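Methyltransferase domain-containing protein (Serratia marcescens, PDB 7CLU) is an O-methyltransferase that probably transfers a methyl group from S-adenosyl-L-methionine to a precursor of the red pigment prodigiosin. Local coordinates at residues A[65-68]-A[73-76]; A[205-210]-A[220-225]; A[159-164]-A[183-188]. All blocks are in the same frame, centred on the assembly; numbering follows the deposited sequence.

Contact 1: A[65-68]-A[73-76]; sequences GYLD and LYHL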
loop_
_atom_site.group_PDB
_atom_site.type_symbol
_atom_site.label_atom_id
_atom_site.label_comp_id
_atom_site.label_asym_id
_atom_site.label_seq_id
_atom_site.Cartn_x
_atom_site.Cartn_y
_atom_site.Cartn_z
ATOM N N GLY A 65 -6.323 -9.308 -11.104
ATOM C CA GLY A 65 -6.654 -8.904 -12.453
ATOM C C GLY A 65 -5.478 -8.589 -13.350
ATOM O O GLY A 65 -5.697 -8.210 -14.515
ATOM N N TYR A 66 -4.241 -8.725 -12.851
ATOM C CA TYR A 66 -3.052 -8.412 -13.636
ATOM C C TYR A 66 -2.688 -9.531 -14.600
ATOM O O TYR A 66 -2.073 -9.265 -15.637
ATOM C CB TYR A 66 -1.880 -8.076 -12.706
ATOM C CG TYR A 66 -2.098 -6.718 -12.068
ATOM C CD1 TYR A 66 -1.754 -5.552 -12.745
ATOM C CD2 TYR A 66 -2.732 -6.601 -10.836
ATOM C CE1 TYR A 66 -2.000 -4.304 -12.193
ATOM C CE2 TYR A 66 -2.991 -5.370 -10.277
ATOM C CZ TYR A 66 -2.621 -4.219 -10.958
ATOM O OH TYR A 66 -2.869 -2.983 -10.401
ATOM N N LEU A 67 -3.080 -10.764 -14.301
ATOM C CA LEU A 67 -2.871 -11.878 -15.206
ATOM C C LEU A 67 -4.192 -12.592 -15.434
ATOM O O LEU A 67 -5.105 -12.526 -14.600
ATOM C CB LEU A 67 -1.851 -12.871 -14.652
ATOM C CG LEU A 67 -0.419 -12.402 -14.414
ATOM C CD1 LEU A 67 0.366 -13.489 -13.705
ATOM C CD2 LEU A 67 0.257 -11.998 -15.757
ATOM N N ASP A 68 -4.284 -13.249 -16.586
ATOM C CA ASP A 68 -5.331 -14.207 -16.896
ATOM C C ASP A 68 -4.832 -15.609 -16.568
ATOM O O ASP A 68 -3.628 -15.881 -16.544
ATOM C CB ASP A 68 -5.724 -14.140 -18.381
ATOM C CG ASP A 68 -6.364 -12.822 -18.768
ATOM O OD1 ASP A 68 -7.131 -12.259 -17.959
ATOM O OD2 ASP A 68 -6.090 -12.334 -19.884
ATOM N N LEU A 73 -2.887 -22.342 -17.226
ATOM C CA LEU A 73 -1.865 -21.538 -17.889
ATOM C C LEU A 73 -2.085 -20.066 -17.585
ATOM O O LEU A 73 -3.197 -19.556 -17.752
ATOM C CB LEU A 73 -1.902 -21.743 -19.403
ATOM C CG LEU A 73 -1.627 -23.124 -19.973
ATOM C CD1 LEU A 73 -2.159 -23.211 -21.414
ATOM C CD2 LEU A 73 -0.147 -23.407 -19.927
ATOM N N TYR A 74 -1.028 -19.386 -17.156
ATOM C CA TYR A 74 -1.101 -17.956 -16.907
ATOM C C TYR A 74 -0.839 -17.207 -18.201
ATOM O O TYR A 74 -0.007 -17.616 -19.016
ATOM C CB TYR A 74 -0.103 -17.541 -15.813
ATOM C CG TYR A 74 -0.561 -18.053 -14.469
ATOM C CD1 TYR A 74 -1.440 -17.307 -13.691
ATOM C CD2 TYR A 74 -0.178 -19.307 -14.010
ATOM C CE1 TYR A 74 -1.909 -17.788 -12.489
ATOM C CE2 TYR A 74 -0.632 -19.792 -12.793
ATOM C CZ TYR A 74 -1.508 -19.023 -12.047
ATOM O OH TYR A 74 -1.971 -19.477 -10.839
ATOM N N HIS A 75 -1.575 -16.119 -18.396
ATOM C CA HIS A 75 -1.502 -15.335 -19.615
ATOM C C HIS A 75 -1.353 -13.860 -19.267
ATOM O O HIS A 75 -2.121 -13.324 -18.460
ATOM C CB HIS A 75 -2.748 -15.568 -20.487
ATOM C CG HIS A 75 -2.911 -14.562 -21.577
ATOM N ND1 HIS A 75 -2.120 -14.557 -22.705
ATOM C CD2 HIS A 75 -3.773 -13.526 -21.712
ATOM C CE1 HIS A 75 -2.473 -13.548 -23.481
ATOM N NE2 HIS A 75 -3.482 -12.914 -22.908
ATOM N N LEU A 76 -0.371 -13.210 -19.884
ATOM C CA LEU A 76 -0.218 -11.762 -19.748
ATOM C C LEU A 76 -1.198 -11.025 -20.655
ATOM O O LEU A 76 -1.103 -11.144 -21.882
ATOM C CB LEU A 76 1.207 -11.351 -20.079
ATOM C CG LEU A 76 1.483 -9.854 -20.006
ATOM C CD1 LEU A 76 1.304 -9.349 -18.566
ATOM C CD2 LEU A 76 2.895 -9.548 -20.505
#

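Contact 2: A[205-210]-A[220-225]; sequences AFLRDK and IDVVEG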
loop_
_atom_site.group_PDB
_atom_site.type_symbol
_atom_site.label_atom_id
_atom_site.label_comp_id
_atom_site.label_asym_id
_atom_site.label_seq_id
_atom_site.Cartn_x
_atom_site.Cartn_y
_atom_site.Cartn_z
ATOM N N ALA A 205 26.367 17.799 -18.883
ATOM C CA ALA A 205 26.951 17.053 -19.999
ATOM C C ALA A 205 26.095 15.845 -20.381
ATOM O O ALA A 205 25.962 15.523 -21.570
ATOM C CB ALA A 205 28.375 16.614 -19.654
ATOM N N PHE A 206 25.499 15.173 -19.390
ATOM C CA PHE A 206 24.660 14.007 -19.667
ATOM C C PHE A 206 23.422 14.403 -20.469
ATOM O O PHE A 206 23.078 13.762 -21.473
ATOM C CB PHE A 206 24.272 13.330 -18.347
ATOM C CG PHE A 206 23.238 12.238 -18.493
ATOM C CD1 PHE A 206 23.591 10.989 -18.987
ATOM C CD2 PHE A 206 21.919 12.459 -18.123
ATOM C CE1 PHE A 206 22.643 9.985 -19.122
ATOM C CE2 PHE A 206 20.964 11.461 -18.254
ATOM C CZ PHE A 206 21.324 10.221 -18.753
ATOM N N LEU A 207 22.742 15.466 -20.040
ATOM C CA LEU A 207 21.584 15.957 -20.776
ATOM C C LEU A 207 21.984 16.438 -22.169
ATOM O O LEU A 207 21.263 16.201 -23.151
ATOM C CB LEU A 207 20.903 17.073 -19.981
ATOM C CG LEU A 207 19.669 17.691 -20.642
ATOM C CD1 LEU A 207 18.437 16.842 -20.370
ATOM C CD2 LEU A 207 19.456 19.142 -20.201
ATOM N N ARG A 208 23.135 17.104 -22.275
ATOM C CA ARG A 208 23.633 17.508 -23.582
ATOM C C ARG A 208 23.798 16.298 -24.493
ATOM O O ARG A 208 23.426 16.341 -25.675
ATOM C CB ARG A 208 24.956 18.259 -23.429
ATOM C CG ARG A 208 25.168 19.367 -24.451
ATOM C CD ARG A 208 26.447 20.152 -24.172
ATOM N NE ARG A 208 26.205 21.383 -23.419
ATOM C CZ ARG A 208 26.544 21.565 -22.143
ATOM N NH1 ARG A 208 27.140 20.597 -21.460
ATOM N NH2 ARG A 208 26.284 22.723 -21.546
ATOM N N ASP A 209 24.333 15.204 -23.949
ATOM C CA ASP A 209 24.506 13.987 -24.729
ATOM C C ASP A 209 23.162 13.408 -25.149
ATOM O O ASP A 209 22.998 12.985 -26.300
ATOM C CB ASP A 209 25.314 12.968 -23.923
ATOM C CG ASP A 209 26.758 13.411 -23.714
ATOM O OD1 ASP A 209 27.253 14.214 -24.530
ATOM O OD2 ASP A 209 27.395 12.976 -22.731
ATOM N N LYS A 210 22.183 13.401 -24.238
ATOM C CA LYS A 210 20.868 12.860 -24.574
ATOM C C LYS A 210 20.177 13.707 -25.635
ATOM O O LYS A 210 19.570 13.166 -26.576
ATOM C CB LYS A 210 19.991 12.769 -23.323
ATOM C CG LYS A 210 20.033 11.414 -22.620
ATOM C CD LYS A 210 21.459 11.002 -22.290
ATOM C CE LYS A 210 21.637 9.502 -22.412
ATOM N NZ LYS A 210 20.632 8.770 -21.588
ATOM N N ILE A 220 18.290 23.128 -28.765
ATOM C CA ILE A 220 18.040 23.366 -27.344
ATOM C C ILE A 220 19.384 23.479 -26.630
ATOM O O ILE A 220 20.148 22.507 -26.577
ATOM C CB ILE A 220 17.184 22.245 -26.724
ATOM C CG1 ILE A 220 15.842 22.112 -27.468
ATOM C CG2 ILE A 220 16.962 22.478 -25.229
ATOM C CD1 ILE A 220 15.081 20.857 -27.071
ATOM N N ASP A 221 19.679 24.657 -26.091
ATOM C CA ASP A 221 20.933 24.839 -25.370
ATOM C C ASP A 221 20.824 24.316 -23.943
ATOM O O ASP A 221 19.759 24.349 -23.318
ATOM C CB ASP A 221 21.335 26.313 -25.331
ATOM C CG ASP A 221 21.680 26.864 -26.700
ATOM O OD1 ASP A 221 22.328 26.150 -27.494
ATOM O OD2 ASP A 221 21.299 28.019 -26.980
ATOM N N VAL A 222 21.948 23.836 -23.424
ATOM C CA VAL A 222 22.072 23.480 -22.019
ATOM C C VAL A 222 22.997 24.501 -21.386
ATOM O O VAL A 222 24.153 24.639 -21.803
ATOM C CB VAL A 222 22.606 22.054 -21.827
ATOM C CG1 VAL A 222 22.533 21.658 -20.358
ATOM C CG2 VAL A 222 21.805 21.087 -22.679
ATOM N N VAL A 223 22.482 25.241 -20.414
ATOM C CA VAL A 223 23.303 26.153 -19.637
ATOM C C VAL A 223 23.401 25.626 -18.215
ATOM O O VAL A 223 22.562 24.857 -17.741
ATOM C CB VAL A 223 22.754 27.583 -19.645
ATOM C CG1 VAL A 223 22.708 28.120 -21.086
ATOM C CG2 VAL A 223 21.401 27.628 -18.962
ATOM N N GLU A 224 24.437 26.063 -17.521
ATOM C CA GLU A 224 24.697 25.555 -16.189
ATOM C C GLU A 224 24.323 26.597 -15.150
ATOM O O GLU A 224 24.432 27.806 -15.379
ATOM C CB GLU A 224 26.156 25.121 -16.070
ATOM C CG GLU A 224 26.475 24.006 -17.061
ATOM C CD GLU A 224 27.937 23.630 -17.101
ATOM O OE1 GLU A 224 28.461 23.398 -18.214
ATOM O OE2 GLU A 224 28.557 23.555 -16.022
ATOM N N GLY A 225 23.833 26.115 -14.020
ATOM C CA GLY A 225 23.344 27.002 -12.988
ATOM C C GLY A 225 22.829 26.212 -11.807
ATOM O O GLY A 225 22.880 24.976 -11.779
HETATM O O HOH W 1 24.163 23.132 -25.043
#

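Contact 3: A[159-164]-A[183-188]; sequences GFVRDY and PMAIAD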
loop_
_atom_site.group_PDB
_atom_site.type_symbol
_atom_site.label_atom_id
_atom_site.label_comp_id
_atom_site.label_asym_id
_atom_site.label_seq_id
_atom_site.Cartn_x
_atom_site.Cartn_y
_atom_site.Cartn_z
ATOM N N GLY A 159 -0.512 19.052 -22.787
ATOM C CA GLY A 159 -1.469 20.092 -22.449
ATOM C C GLY A 159 -0.831 21.454 -22.266
ATOM O O GLY A 159 -1.474 22.479 -22.514
ATOM N N PHE A 160 0.429 21.486 -21.817
ATOM C CA PHE A 160 1.179 22.735 -21.756
ATOM C C PHE A 160 1.429 23.275 -23.167
ATOM O O PHE A 160 1.111 24.429 -23.462
ATOM C CB PHE A 160 2.496 22.503 -20.998
ATOM C CG PHE A 160 3.141 23.765 -20.438
ATOM C CD1 PHE A 160 2.543 25.015 -20.578
ATOM C CD2 PHE A 160 4.351 23.685 -19.759
ATOM C CE1 PHE A 160 3.159 26.156 -20.054
ATOM C CE2 PHE A 160 4.968 24.825 -19.239
ATOM C CZ PHE A 160 4.368 26.056 -19.396
ATOM N N VAL A 161 1.989 22.442 -24.048
ATOM C CA VAL A 161 2.263 22.855 -25.424
ATOM C C VAL A 161 0.986 23.311 -26.126
ATOM O O VAL A 161 1.007 24.255 -26.923
ATOM C CB VAL A 161 2.956 21.717 -26.198
ATOM C CG1 VAL A 161 3.189 22.114 -27.640
ATOM C CG2 VAL A 161 4.277 21.360 -25.544
ATOM N N ARG A 162 -0.149 22.666 -25.827
ATOM C CA ARG A 162 -1.380 22.937 -26.571
ATOM C C ARG A 162 -2.148 24.131 -26.003
ATOM O O ARG A 162 -2.648 24.961 -26.769
ATOM C CB ARG A 162 -2.254 21.680 -26.580
ATOM C CG ARG A 162 -3.480 21.710 -27.488
ATOM C CD ARG A 162 -4.758 21.941 -26.701
ATOM N NE ARG A 162 -5.056 20.838 -25.780
ATOM C CZ ARG A 162 -6.075 20.826 -24.916
ATOM N NH1 ARG A 162 -6.902 21.866 -24.841
ATOM N NH2 ARG A 162 -6.263 19.781 -24.114
ATOM N N ASP A 163 -2.240 24.246 -24.673
ATOM C CA ASP A 163 -3.069 25.255 -24.019
ATOM C C ASP A 163 -2.357 26.574 -23.736
ATOM O O ASP A 163 -3.034 27.577 -23.476
ATOM C CB ASP A 163 -3.624 24.715 -22.697
ATOM C CG ASP A 163 -4.631 23.617 -22.907
ATOM O OD1 ASP A 163 -4.791 23.217 -24.068
ATOM O OD2 ASP A 163 -5.251 23.151 -21.928
ATOM N N TYR A 164 -1.031 26.610 -23.762
ATOM C CA TYR A 164 -0.299 27.845 -23.519
ATOM C C TYR A 164 0.387 28.281 -24.804
ATOM O O TYR A 164 0.972 27.462 -25.516
ATOM C CB TYR A 164 0.730 27.683 -22.402
ATOM C CG TYR A 164 1.492 28.959 -22.085
ATOM C CD1 TYR A 164 2.610 29.325 -22.824
ATOM C CD2 TYR A 164 1.088 29.795 -21.046
ATOM C CE1 TYR A 164 3.307 30.493 -22.545
ATOM C CE2 TYR A 164 1.789 30.966 -20.746
ATOM C CZ TYR A 164 2.898 31.306 -21.499
ATOM O OH TYR A 164 3.592 32.467 -21.225
ATOM N N PRO A 183 10.926 21.040 -23.604
ATOM C CA PRO A 183 11.405 21.908 -24.694
ATOM C C PRO A 183 11.494 21.195 -26.034
ATOM O O PRO A 183 11.387 21.855 -27.072
ATOM C CB PRO A 183 12.779 22.392 -24.198
ATOM C CG PRO A 183 13.153 21.469 -23.104
ATOM C CD PRO A 183 11.886 20.999 -22.484
ATOM N N MET A 184 11.661 19.869 -26.057
ATOM C CA MET A 184 11.535 19.148 -27.323
ATOM C C MET A 184 10.123 19.283 -27.895
ATOM O O MET A 184 9.949 19.577 -29.085
ATOM C CB MET A 184 11.911 17.675 -27.137
ATOM C CG MET A 184 13.401 17.466 -27.087
ATOM S SD MET A 184 13.943 15.776 -26.792
ATOM C CE MET A 184 12.956 15.311 -25.419
ATOM N N ALA A 185 9.097 19.086 -27.059
ATOM C CA ALA A 185 7.728 19.198 -27.550
ATOM C C ALA A 185 7.428 20.618 -28.016
ATOM O O ALA A 185 6.711 20.817 -29.008
ATOM C CB ALA A 185 6.737 18.758 -26.474
ATOM N N ILE A 186 7.994 21.616 -27.326
ATOM C CA ILE A 186 7.832 23.002 -27.751
ATOM C C ILE A 186 8.465 23.205 -29.120
ATOM O O ILE A 186 7.820 23.712 -30.044
ATOM C CB ILE A 186 8.417 23.966 -26.703
ATOM C CG1 ILE A 186 7.688 23.801 -25.370
ATOM C CG2 ILE A 186 8.302 25.400 -27.180
ATOM C CD1 ILE A 186 8.390 24.490 -24.200
ATOM N N ALA A 187 9.724 22.772 -29.282
ATOM C CA ALA A 187 10.413 22.865 -30.572
ATOM C C ALA A 187 9.622 22.210 -31.691
ATOM O O ALA A 187 9.638 22.687 -32.837
ATOM C CB ALA A 187 11.790 22.201 -30.505
ATOM N N ASP A 188 8.972 21.081 -31.395
ATOM C CA ASP A 188 8.255 20.355 -32.438
ATOM C C ASP A 188 7.037 21.127 -32.939
ATOM O O ASP A 188 6.599 20.904 -34.076
ATOM C CB ASP A 188 7.822 18.978 -31.928
ATOM C CG ASP A 188 9.001 18.084 -31.539
ATOM O OD1 ASP A 188 10.132 18.272 -32.035
ATOM O OD2 ASP A 188 8.773 17.168 -30.737
#

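Contact 1: A[65-68]-A[73-76]
Asp68 and His75 form an antiparallel hydrogen-bonded pair. Asp68 N donates to His75 O at 2.9 Å, in the plane of that carbonyl, and His75 N returns the bond to Asp68 O at 2.8 Å, there from above the carbonyl plane. Asp68 O also receives the CA-H of Tyr74, with 3.3 Å between Tyr74 CA and this oxygen. On one face of the small sheet the two side chains run side by side. His75 CG stands anti to its backbone N (chi1 166°), and the imidazole turns a ring edge to the carboxylate, Asp68 OD2 lying 3.2 Å from His75 CD2 with the planes only 10° apart. The ring is held from another side by a hydrogen bond between His75 ND1 and Asp37 OD1; the nearby carboxylates may favour a protonated imidazole.

Leu67 forks toward both apolar neighbours: its CD1 is 4.2 Å from Tyr74 CD1, and its CD2 meets Leu76 CD1 at 4.0 Å. Next to Leu67, Tyr66 OH hydrogen-bonds Gln11 of the second subunit. Both Leu67 and Tyr74 pack on Leu58 of helix 51-63, which closes in a Schellman motif with Gly65 at positive phi. The hairpin, consistent with the wing of a winged-helix dimerisation domain, thus lies against helix 51-63, with Tyr74 also touching helix 40-47 and Leu76 helix 81-84.

Contact 2: A[205-210]-A[220-225]
The guanidinium of Arg208 lies with one face over the side chain of Val222: Val222 CB sits 3.7 Å from Arg208 NH2, and Val222 CG1 also lies over that face, offset toward the rim. At the edge of the same group, near its plane, stands Glu224 OE1, 4.0 Å from Arg208 NH2. That is too long for a salt bridge, but the opposite charges probably attract and help to orient the arginine.

Arg208 reaches the strand backbone at two points. Its NH2 donates to Val222 O at 2.9 Å, a bent bond (136° at the hydrogen) whose acceptor is tilted from the guanidinium plane and whose donor stands above the carbonyl plane. Its NE gives a hydrogen to a water at 3.1 Å, and that water also takes the N-H of Val222 at 2.8 Å. The arginine chain bends at chi3 (-97°), bringing NE and NH2 round to the N and O of this one residue. One residue earlier in the helix, Leu207 CD2 packs on the valine, 3.9 Å from Val222 CG2, and the leucine continues inward to Ile197 and Glu199.

Asp221 and Val223 bond along the other edge of the strand to 194-199, so Arg208 and the water serve polar groups on the outer edge of the sheet. The axis of 205-210 runs antiparallel to that of strand 221-224, with a closest approach of 8.9 Å between the two: part of a beta-alpha-beta crossover of the Rossmann-like methyltransferase fold, whose preceding strand ends at Glu199, a residue that binds S-adenosyl-L-homocysteine in this protein.

Contact 3: A[159-164]-A[183-188]
Val161, which packs on Ala185 and Ile186, is followed along its helix by the shortest polar bond of these segments, the salt bridge of Arg162 NH1 to Asp163 OD1 at 2.6 Å. The arginine folds back over its neighbour, with Asp163 CG over one face of the guanidinium, toward the rim. Asp163 has a second partner, since its OD2 accepts the backbone N-H of Ala328.

The contact itself is small and apolar, burying 122 Å². The CB of Val161 points toward the other helix, and both methyls do the touching. CG2, set beside the backbone N, comes within 3.7 Å of Ala185 CB and lies 4.2 Å from Ile186 CG1; CG1, anti to the backbone N (chi1 178°), is 4.0 Å from Ala185 O. With only a methyl on Ala185, the backbones come close: Val161 CA and Ile186 CA are 6.0 Å apart. Tyr190, just beyond helix 181-189, also donates its OH to Val161 O, a polar link between the same two parts.

Near Ala185 a glycerol, probably from the crystallisation liquor, hydrogen-bonds Asp188 OD2, while Asp188 OD1 meets Tyr216 OH. On the sheet side, Ile186 rests on Phe172 of strand 171-175 and Leu195 of strand 194-199, and Phe160 packs on Ile272 of strand 270-275 and meets His241 edge-to-face. Helices 154-163 and 181-189 therefore lie next to each other against the central sheet.

How the contacts relate
Contacts 2 and 3 belong to the methyltransferase domain, with centres about 19 Å apart, and they touch: Ile220 CD1, of segment 220-225, is 3.7 Å from Met184 N of helix 181-189. Contact 1 lies in the dimerisation domain, its centre about 43 Å from that of contact 2 and about 38 Å from that of contact 3. Contact 2 comes nearest the cofactor site, the side chain of Leu207 being about 4 Å from that of Glu199, which binds S-adenosyl-L-homocysteine in this protein, though none is bound to this chain. In contact 3, the Ile186 side chain is about 11 Å from that of Arg331, another such residue. Contact 1 is away from these sites and instead borders the second subunit.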